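Local coordinates for microtubule-associated protein 1 light chain 3 (Plasmodium falciparum, PDB 4EOY), which is an Atg8-type ubiquitin-like protein that binds a peptide of its partner Atg3 and probably acts in autophagy-related conjugation in the malaria parasite, at residues A[50-55]-A[61-66]; A[34-39]-A[45-50]; A[90-95]-A[108-113]. The protein carries 3 engineered substitutions. All coordinates share one frame; numbering follows the deposited sequence.

In the fold
Three short loops close one after another along the chain, with no nesting or crossing. Interaction 2 comes first: after strand 31-38 the chain loops out and returns through residues 45-50 alongside the same strand. Lys-50 ends that contact and starts interaction 1, in which strand 51-55, antiparallel neighbour of 31-38 and outermost on one side of the four-stranded sheet, packs on helix 60-72 a few residues later. The two contacts meet directly through the Phe-52 and Val-34 backbones. Interaction 3 lies on the other outermost strand, 89-92, whose following turn meets the end of helix 103-110. Lys-64 of interaction 1 touches Leu-90 there. All three reach the same four-stranded sheet.

Interaction 1: residues A[50-55]-A[61-66]; sequences KKFLVP and GEFKFI
Val-54 on strand 51-55 and Phe-63 on helix 60-72 mark the closest approach of the two backbones, with the CA of Val-54 8.1 Å from the CA of Phe-63, so the gap is bridged by side chains. Phe-63 does most of the reaching. Its CG stands anti to the backbone N (chi1 -180°), which sends the ring off the helix toward the strand. The leading atom is CE1: it lies 3.6 Å from CG2 of Val-54, and its other neighbour is CD2 of Phe-52 at 3.9 Å. The two phenyl rings form a T-shaped pair, centroids 5.7 Å apart and planes at 82°, with the edge of Phe-63 turned to the face of Phe-52. Val-54 crosses the Phe-63 side chain at about a right angle, its CG1 resting near CD1 of that ring. Phe-52 has a second edge-to-face partner in His-70, farther along the same helix, while Met-103 of helix 103-110 touches both Val-54 and Phe-63. Along the strand's edge, the backbones of Lys-51 and Leu-53 hydrogen-bond the bound peptide. No hydrogen bond joins strand and helix here, so the contact is a buried, wholly apolar junction behind the peptide-binding edge.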
loop_
_atom_site.group_PDB
_atom_site.type_symbol
_atom_site.label_atom_id
_atom_site.label_comp_id
_atom_site.label_asym_id
_atom_site.label_seq_id
_atom_site.Cartn_x
_atom_site.Cartn_y
_atom_site.Cartn_z
ATOM N N LYS A 50 0.543 -7.341 0.691
ATOM C CA LYS A 50 0.875 -5.924 0.858
ATOM C C LYS A 50 1.243 -5.183 -0.423
ATOM O O LYS A 50 1.551 -3.984 -0.380
ATOM C CB LYS A 50 2.014 -5.778 1.872
ATOM C CG LYS A 50 3.299 -6.485 1.485
ATOM C CD LYS A 50 4.332 -6.316 2.575
ATOM C CE LYS A 50 5.721 -6.718 2.113
ATOM N NZ LYS A 50 6.734 -6.371 3.159
ATOM N N LYS A 51 1.161 -5.863 -1.562
ATOM C CA LYS A 51 1.486 -5.256 -2.849
ATOM C C LYS A 51 0.198 -4.973 -3.612
ATOM O O LYS A 51 -0.630 -5.861 -3.782
ATOM C CB LYS A 51 2.385 -6.191 -3.665
ATOM C CG LYS A 51 3.661 -6.591 -2.948
ATOM C CD LYS A 51 4.892 -6.580 -3.845
ATOM C CE LYS A 51 4.833 -7.663 -4.907
ATOM N NZ LYS A 51 6.047 -7.700 -5.768
ATOM N N PHE A 52 0.049 -3.733 -4.061
ATOM C CA PHE A 52 -1.133 -3.280 -4.761
ATOM C C PHE A 52 -0.772 -2.696 -6.112
ATOM O O PHE A 52 0.264 -2.037 -6.256
ATOM C CB PHE A 52 -1.827 -2.193 -3.942
ATOM C CG PHE A 52 -2.514 -2.713 -2.737
ATOM C CD1 PHE A 52 -1.788 -3.060 -1.619
ATOM C CD2 PHE A 52 -3.897 -2.887 -2.732
ATOM C CE1 PHE A 52 -2.421 -3.553 -0.498
ATOM C CE2 PHE A 52 -4.542 -3.381 -1.610
ATOM C CZ PHE A 52 -3.797 -3.713 -0.490
ATOM N N LEU A 53 -1.637 -2.929 -7.086
ATOM C CA LEU A 53 -1.505 -2.332 -8.400
ATOM C C LEU A 53 -2.719 -1.436 -8.562
ATOM O O LEU A 53 -3.801 -1.906 -8.919
ATOM C CB LEU A 53 -1.445 -3.435 -9.454
ATOM C CG LEU A 53 -0.723 -3.143 -10.759
ATOM C CD1 LEU A 53 0.653 -2.532 -10.495
ATOM C CD2 LEU A 53 -0.597 -4.428 -11.561
ATOM N N VAL A 54 -2.555 -0.150 -8.250
ATOM C CA VAL A 54 -3.690 0.763 -8.065
ATOM C C VAL A 54 -3.962 1.603 -9.318
ATOM O O VAL A 54 -3.042 2.187 -9.886
ATOM C CB VAL A 54 -3.407 1.715 -6.904
ATOM C CG1 VAL A 54 -4.590 2.640 -6.653
ATOM C CG2 VAL A 54 -3.076 0.915 -5.653
ATOM N N PRO A 55 -5.227 1.682 -9.751
ATOM C CA PRO A 55 -5.533 2.491 -10.927
ATOM C C PRO A 55 -5.068 3.929 -10.745
ATOM O O PRO A 55 -5.260 4.506 -9.669
ATOM C CB PRO A 55 -7.061 2.436 -11.015
ATOM C CG PRO A 55 -7.444 1.224 -10.266
ATOM C CD PRO A 55 -6.439 1.088 -9.171
ATOM N N GLY A 61 -8.462 9.320 -1.247
ATOM C CA GLY A 61 -9.526 9.034 -0.287
ATOM C C GLY A 61 -10.204 7.688 -0.505
ATOM O O GLY A 61 -10.575 7.012 0.446
ATOM N N GLU A 62 -10.364 7.303 -1.763
ATOM C CA GLU A 62 -10.971 6.019 -2.093
ATOM C C GLU A 62 -10.018 4.881 -1.745
ATOM O O GLU A 62 -10.424 3.889 -1.144
ATOM C CB GLU A 62 -11.350 5.969 -3.578
ATOM C CG GLU A 62 -12.415 6.976 -3.982
ATOM C CD GLU A 62 -12.591 7.108 -5.494
ATOM O OE1 GLU A 62 -11.633 6.827 -6.250
ATOM O OE2 GLU A 62 -13.693 7.520 -5.930
ATOM N N PHE A 63 -8.749 5.028 -2.115
ATOM C CA PHE A 63 -7.757 3.991 -1.825
ATOM C C PHE A 63 -7.536 3.809 -0.319
ATOM O O PHE A 63 -7.364 2.658 0.165
ATOM C CB PHE A 63 -6.431 4.288 -2.498
ATOM C CG PHE A 63 -5.385 3.251 -2.228
ATOM C CD1 PHE A 63 -5.570 1.945 -2.657
ATOM C CD2 PHE A 63 -4.237 3.565 -1.504
ATOM C CE1 PHE A 63 -4.615 0.977 -2.408
ATOM C CE2 PHE A 63 -3.285 2.601 -1.250
ATOM C CZ PHE A 63 -3.465 1.312 -1.707
ATOM N N LYS A 64 -7.549 4.935 0.400
ATOM C CA LYS A 64 -7.525 4.938 1.864
ATOM C C LYS A 64 -8.695 4.150 2.471
ATOM O O LYS A 64 -8.510 3.424 3.439
ATOM C CB LYS A 64 -7.528 6.376 2.419
ATOM C CG LYS A 64 -6.198 7.110 2.260
ATOM C CD LYS A 64 -6.024 8.278 3.235
ATOM C CE LYS A 64 -6.891 9.473 2.883
ATOM N NZ LYS A 64 -6.474 10.690 3.642
ATOM N N PHE A 65 -9.893 4.300 1.912
ATOM C CA PHE A 65 -11.049 3.517 2.370
ATOM C C PHE A 65 -10.813 2.035 2.145
ATOM O O PHE A 65 -10.971 1.231 3.043
ATOM C CB PHE A 65 -12.313 3.967 1.657
ATOM C CG PHE A 65 -13.518 3.122 1.959
ATOM C CD1 PHE A 65 -13.794 1.981 1.207
ATOM C CD2 PHE A 65 -14.384 3.463 2.991
ATOM C CE1 PHE A 65 -14.901 1.197 1.488
ATOM C CE2 PHE A 65 -15.496 2.685 3.265
ATOM C CZ PHE A 65 -15.749 1.553 2.515
ATOM N N ILE A 66 -10.403 1.677 0.943
ATOM C CA ILE A 66 -10.079 0.287 0.619
ATOM C C ILE A 66 -8.992 -0.269 1.542
ATOM O O ILE A 66 -9.058 -1.413 1.996
ATOM C CB ILE A 66 -9.611 0.173 -0.849
ATOM C CG1 ILE A 66 -10.772 0.507 -1.807
ATOM C CG2 ILE A 66 -9.029 -1.200 -1.125
ATOM C CD1 ILE A 66 -10.344 0.653 -3.253
#

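Interaction 2: residues A[34-39]-A[45-50]; sequences VVIERA and PIIEKK. Engineered in segment 34-39: Ile-36 (natural residue Cys).
Ile-36, an engineered residue (Cys in the natural sequence), donates its backbone N-H to Lys-50, with Ile-36 N 2.8 Å from Lys-50 O. The same oxygen receives a CA-H contact from Val-35, whose CA is 3.3 Å from Lys-50 O. From there the Lys-50 side chain reaches out across the flank of the strand. Its CG sits between the backbone N and carbonyl carbon (chi1 60°), and beyond that the chain is extended, passing Ile-36 O with CB and CD. At its end NZ of Lys-50 makes a salt bridge with Glu-37, 2.7 Å from OE2, on the syn lone pair. Glu-37 sets out away from the loop, and a bend at chi2 (80°) brings its carboxylate round to the lysine. Farther along, Arg-38 lays its CD 3.5 Å from CG1 of Ile-46, the two side chains meeting at about a right angle. Ile-47 packs on Ile-36, though the detail of that packing is doubtful.

The second shell holds these pieces in place: Arg-38 NE bonds Leu-44 O, and Lys-49 O accepts from His-70 of helix 60-72. A calcium ion lies about 3 Å from the Glu-37 side chain and may add to the local charge balance. The whole is the long-looped antiparallel connection between strands 31-38 and 51-55, the first hairpin of the ubiquitin fold.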
loop_
_atom_site.group_PDB
_atom_site.type_symbol
_atom_site.label_atom_id
_atom_site.label_comp_id
_atom_site.label_asym_id
_atom_site.label_seq_id
_atom_site.Cartn_x
_atom_site.Cartn_y
_atom_site.Cartn_z
ATOM N N VAL A 34 2.195 -0.199 -5.541
ATOM C CA VAL A 34 2.191 0.295 -4.181
ATOM C C VAL A 34 2.489 -0.850 -3.229
ATOM O O VAL A 34 1.943 -1.939 -3.396
ATOM C CB VAL A 34 0.828 0.903 -3.819
ATOM C CG1 VAL A 34 0.808 1.330 -2.367
ATOM C CG2 VAL A 34 0.525 2.076 -4.723
ATOM N N VAL A 35 3.351 -0.598 -2.239
ATOM C CA VAL A 35 3.646 -1.547 -1.176
ATOM C C VAL A 35 3.222 -0.930 0.151
ATOM O O VAL A 35 3.575 0.210 0.444
ATOM C CB VAL A 35 5.144 -1.900 -1.113
ATOM C CG1 VAL A 35 5.384 -3.053 -0.130
ATOM C CG2 VAL A 35 5.645 -2.288 -2.490
ATOM N N ILE A 36 2.470 -1.680 0.952
ATOM C CA ILE A 36 2.010 -1.190 2.260
ATOM C C ILE A 36 2.847 -1.764 3.404
ATOM O O ILE A 36 3.118 -2.974 3.452
ATOM C CB ILE A 36 0.541 -1.544 2.525
ATOM C CG1 ILE A 36 0.133 -1.106 3.934
ATOM C CG2 ILE A 36 0.337 -3.032 2.440
ATOM C CD1 ILE A 36 -1.354 -0.991 4.110
ATOM N N GLU A 37 3.232 -0.914 4.343
ATOM C CA GLU A 37 4.102 -1.341 5.442
ATOM C C GLU A 37 3.591 -0.870 6.793
ATOM O O GLU A 37 3.084 0.245 6.932
ATOM C CB GLU A 37 5.506 -0.802 5.208
ATOM C CG GLU A 37 6.596 -1.847 5.368
ATOM C CD GLU A 37 6.762 -2.731 4.146
ATOM O OE1 GLU A 37 7.014 -2.192 3.040
ATOM O OE2 GLU A 37 6.657 -3.968 4.301
ATOM N N ARG A 38 3.715 -1.743 7.785
ATOM C CA ARG A 38 3.329 -1.466 9.156
ATOM C C ARG A 38 4.410 -0.639 9.824
ATOM O O ARG A 38 5.581 -1.022 9.794
ATOM C CB ARG A 38 3.192 -2.790 9.908
ATOM C CG ARG A 38 2.580 -2.687 11.292
ATOM C CD ARG A 38 2.243 -4.084 11.779
ATOM N NE ARG A 38 1.740 -4.125 13.153
ATOM C CZ ARG A 38 2.459 -4.430 14.227
ATOM N NH1 ARG A 38 3.758 -4.721 14.145
ATOM N NH2 ARG A 38 1.863 -4.464 15.404
ATOM N N ALA A 39 4.010 0.467 10.454
ATOM C CA ALA A 39 4.959 1.502 10.868
ATOM C C ALA A 39 5.137 1.635 12.378
ATOM O O ALA A 39 6.016 2.376 12.834
ATOM C CB ALA A 39 4.540 2.838 10.294
ATOM N N PRO A 45 -2.802 -5.688 12.826
ATOM C CA PRO A 45 -2.175 -6.908 12.327
ATOM C C PRO A 45 -1.217 -6.668 11.162
ATOM O O PRO A 45 -1.366 -5.706 10.413
ATOM C CB PRO A 45 -3.384 -7.736 11.860
ATOM C CG PRO A 45 -4.373 -6.713 11.420
ATOM C CD PRO A 45 -4.200 -5.555 12.356
ATOM N N ILE A 46 -0.249 -7.561 11.009
ATOM C CA ILE A 46 0.632 -7.531 9.857
ATOM C C ILE A 46 -0.086 -8.225 8.706
ATOM O O ILE A 46 -0.386 -9.412 8.794
ATOM C CB ILE A 46 1.958 -8.234 10.154
ATOM C CG1 ILE A 46 2.717 -7.473 11.238
ATOM C CG2 ILE A 46 2.806 -8.298 8.897
ATOM C CD1 ILE A 46 3.900 -8.220 11.804
ATOM N N ILE A 47 -0.382 -7.471 7.652
ATOM C CA ILE A 47 -1.056 -8.015 6.468
ATOM C C ILE A 47 -0.077 -8.879 5.675
ATOM O O ILE A 47 1.089 -8.507 5.493
ATOM C CB ILE A 47 -1.693 -6.907 5.585
ATOM C CG1 ILE A 47 -0.647 -5.925 5.034
ATOM C CG2 ILE A 47 -2.739 -6.157 6.381
ATOM C CD1 ILE A 47 -1.244 -4.743 4.285
ATOM N N GLU A 48 -0.546 -10.051 5.248
ATOM C CA GLU A 48 0.281 -10.996 4.494
ATOM C C GLU A 48 0.402 -10.577 3.037
ATOM O O GLU A 48 1.442 -10.824 2.414
ATOM C CB GLU A 48 -0.292 -12.413 4.585
ATOM C CG GLU A 48 -0.423 -12.926 6.013
ATOM C CD GLU A 48 -0.722 -14.410 6.085
ATOM O OE1 GLU A 48 -1.473 -14.913 5.221
ATOM O OE2 GLU A 48 -0.206 -15.069 7.013
ATOM N N LYS A 49 -0.662 -9.961 2.506
ATOM C CA LYS A 49 -0.656 -9.396 1.152
ATOM C C LYS A 49 -0.567 -7.872 1.209
ATOM O O LYS A 49 -1.477 -7.199 1.718
ATOM C CB LYS A 49 -1.897 -9.848 0.369
ATOM C CG LYS A 49 -1.710 -11.213 -0.282
ATOM C CD LYS A 49 -2.796 -11.539 -1.295
ATOM C CE LYS A 49 -3.873 -12.435 -0.706
ATOM N NZ LYS A 49 -3.401 -13.822 -0.437
ATOM N N LYS A 50 0.543 -7.341 0.691
ATOM C CA LYS A 50 0.875 -5.924 0.858
ATOM C C LYS A 50 1.243 -5.183 -0.423
ATOM O O LYS A 50 1.551 -3.984 -0.380
ATOM C CB LYS A 50 2.014 -5.778 1.872
ATOM C CG LYS A 50 3.299 -6.485 1.485
ATOM C CD LYS A 50 4.332 -6.316 2.575
ATOM C CE LYS A 50 5.721 -6.718 2.113
ATOM N NZ LYS A 50 6.734 -6.371 3.159
#

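Interaction 3: residues A[90-95]-A[108-113]; sequences LFVNNI and EMYKDE. With ACT (acetate ion), chain H.
Tyr-110, at the end of helix 103-110, lies against the turn that follows strand 89-92, and its side chain meets that turn from root to tip. At the root, CB of Tyr-110 is 3.7 Å from CG2 of Val-92 and 3.3 Å from ND2 of Asn-93. CG is placed anti to the carbonyl carbon (chi1 -57°), which carries the ring out past Val-92 toward Ile-95. On one side of the ring CD1 is near CB of Asn-93; on the other, CD2 of Tyr-110 lies 3.8 Å from CG2 of Val-92, and CE2 comes close to CG1 of the same valine. At the far end, the CD1 methyl of Ile-95 lies by the CZ-OH end of the ring, the two side chains crossing at about a right angle, though the exact placement of that methyl is doubtful. Met-109, the preceding residue, puts CB over the centre of one ring face.

The single polar tie across the contact runs from ND2 of Asn-93 to Tyr-110 O, 3.3 Å apart and bent to 137° at the hydrogen. The donor approaches from the flank of the C=O and is tilted from its plane, which suggests a less than ideal bond. An acetate, probably from the crystallisation liquor, accepts from Leu-90 N back on the strand.

What presents Val-92, Asn-93 and Ile-95 together is a type I' turn closed by two backbone bonds, Val-92 N to Ile-95 O and Ile-95 N to Val-92 O. Asn-93 and Asn-94 occupy its corners with positive phi. This tight turn, leaving an outermost strand of the ubiquitin-fold sheet, is packed against the C-terminal end of the helix that follows.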
loop_
_atom_site.group_PDB
_atom_site.type_symbol
_atom_site.label_atom_id
_atom_site.label_comp_id
_atom_site.label_asym_id
_atom_site.label_seq_id
_atom_site.Cartn_x
_atom_site.Cartn_y
_atom_site.Cartn_z
ATOM N N LEU A 90 -2.881 6.414 8.060
ATOM C CA LEU A 90 -2.064 6.103 6.882
ATOM C C LEU A 90 -1.066 7.217 6.531
ATOM O O LEU A 90 -1.361 8.418 6.676
ATOM C CB LEU A 90 -2.967 5.843 5.684
ATOM C CG LEU A 90 -3.891 4.622 5.822
ATOM C CD1 LEU A 90 -4.854 4.548 4.641
ATOM C CD2 LEU A 90 -3.076 3.338 5.943
ATOM N N PHE A 91 0.101 6.811 6.042
ATOM C CA PHE A 91 1.181 7.743 5.757
ATOM C C PHE A 91 1.894 7.469 4.449
ATOM O O PHE A 91 2.183 6.324 4.121
ATOM C CB PHE A 91 2.202 7.702 6.889
ATOM C CG PHE A 91 1.632 8.087 8.219
ATOM C CD1 PHE A 91 0.966 7.154 8.999
ATOM C CD2 PHE A 91 1.744 9.394 8.684
ATOM C CE1 PHE A 91 0.428 7.505 10.219
ATOM C CE2 PHE A 91 1.209 9.756 9.907
ATOM C CZ PHE A 91 0.549 8.819 10.673
ATOM N N VAL A 92 2.184 8.531 3.706
ATOM C CA VAL A 92 3.082 8.419 2.578
ATOM C C VAL A 92 4.332 9.293 2.806
ATOM O O VAL A 92 4.230 10.513 3.032
ATOM C CB VAL A 92 2.383 8.791 1.271
ATOM C CG1 VAL A 92 1.852 10.218 1.316
ATOM C CG2 VAL A 92 3.347 8.559 0.135
ATOM N N ASN A 93 5.507 8.664 2.781
ATOM C CA ASN A 93 6.747 9.389 3.088
ATOM C C ASN A 93 6.574 10.288 4.335
ATOM O O ASN A 93 6.797 11.501 4.276
ATOM C CB ASN A 93 7.209 10.205 1.875
ATOM C CG ASN A 93 7.664 9.327 0.721
ATOM O OD1 ASN A 93 7.399 8.116 0.694
ATOM N ND2 ASN A 93 8.351 9.931 -0.246
ATOM N N ASN A 94 6.114 9.654 5.417
ATOM C CA ASN A 94 5.885 10.259 6.740
ATOM C C ASN A 94 4.776 11.288 6.868
ATOM O O ASN A 94 4.505 11.728 7.975
ATOM C CB ASN A 94 7.201 10.781 7.339
ATOM C CG ASN A 94 8.243 9.674 7.491
ATOM O OD1 ASN A 94 7.900 8.493 7.563
ATOM N ND2 ASN A 94 9.511 10.048 7.537
ATOM N N ILE A 95 4.110 11.647 5.766
ATOM C CA ILE A 95 3.010 12.623 5.809
ATOM C C ILE A 95 1.655 12.018 5.485
ATOM O O ILE A 95 1.569 10.935 4.923
ATOM C CB ILE A 95 3.246 13.840 4.878
ATOM C CG1 ILE A 95 3.363 13.422 3.414
ATOM C CG2 ILE A 95 4.493 14.600 5.296
ATOM C CD1 ILE A 95 3.110 14.551 2.452
ATOM N N GLU A 108 3.834 10.249 -8.560
ATOM C CA GLU A 108 4.781 11.214 -9.130
ATOM C C GLU A 108 5.551 11.986 -8.030
ATOM O O GLU A 108 6.734 12.204 -8.161
ATOM C CB GLU A 108 4.075 12.152 -10.122
ATOM C CG GLU A 108 3.605 11.430 -11.389
ATOM C CD GLU A 108 2.770 12.291 -12.342
ATOM O OE1 GLU A 108 2.670 13.528 -12.163
ATOM O OE2 GLU A 108 2.204 11.715 -13.294
ATOM N N MET A 109 4.892 12.323 -6.926
ATOM C CA MET A 109 5.518 13.107 -5.858
ATOM C C MET A 109 6.436 12.310 -4.921
ATOM O O MET A 109 7.512 12.789 -4.566
ATOM C CB MET A 109 4.449 13.809 -5.020
ATOM C CG MET A 109 3.912 15.075 -5.649
ATOM S SD MET A 109 2.752 15.902 -4.563
ATOM C CE MET A 109 1.369 14.759 -4.597
ATOM N N TYR A 110 6.018 11.108 -4.525
ATOM C CA TYR A 110 6.664 10.363 -3.440
ATOM C C TYR A 110 7.204 8.994 -3.837
ATOM O O TYR A 110 7.680 8.245 -2.994
ATOM C CB TYR A 110 5.699 10.202 -2.259
ATOM C CG TYR A 110 5.173 11.516 -1.723
ATOM C CD1 TYR A 110 6.039 12.476 -1.223
ATOM C CD2 TYR A 110 3.823 11.806 -1.721
ATOM C CE1 TYR A 110 5.570 13.678 -0.724
ATOM C CE2 TYR A 110 3.350 13.013 -1.236
ATOM C CZ TYR A 110 4.228 13.942 -0.747
ATOM O OH TYR A 110 3.748 15.142 -0.267
ATOM N N LYS A 111 7.185 8.680 -5.123
ATOM C CA LYS A 111 7.685 7.390 -5.589
ATOM C C LYS A 111 9.137 7.169 -5.154
ATOM O O LYS A 111 9.971 8.064 -5.226
ATOM C CB LYS A 111 7.524 7.296 -7.121
ATOM C CG LYS A 111 8.609 6.583 -7.901
ATOM C CD LYS A 111 8.456 6.863 -9.394
ATOM C CE LYS A 111 8.981 8.247 -9.765
ATOM N NZ LYS A 111 8.602 8.655 -11.145
ATOM N N ASP A 112 9.427 5.959 -4.702
ATOM C CA ASP A 112 10.763 5.577 -4.317
ATOM C C ASP A 112 11.622 5.377 -5.566
ATOM O O ASP A 112 11.111 5.094 -6.634
ATOM C CB ASP A 112 10.682 4.292 -3.499
ATOM C CG ASP A 112 11.967 3.963 -2.776
ATOM O OD1 ASP A 112 12.953 3.586 -3.443
ATOM O OD2 ASP A 112 11.979 4.051 -1.526
ATOM N N GLU A 113 12.933 5.509 -5.412
ATOM C CA GLU A 113 13.860 5.314 -6.511
ATOM C C GLU A 113 13.740 3.922 -7.134
ATOM O O GLU A 113 13.978 3.762 -8.330
ATOM C CB GLU A 113 15.301 5.562 -6.035
ATOM C CG GLU A 113 16.339 5.445 -7.139
ATOM C CD GLU A 113 17.613 6.220 -6.849
ATOM O OE1 GLU A 113 18.022 6.275 -5.667
ATOM O OE2 GLU A 113 18.209 6.765 -7.809
HETATM C C ACT H . -5.969 9.060 7.518
HETATM O O ACT H . -4.932 8.603 6.987
HETATM O OXT ACT H . -5.950 9.584 8.658
HETATM C CH3 ACT H . -7.265 8.988 6.764
#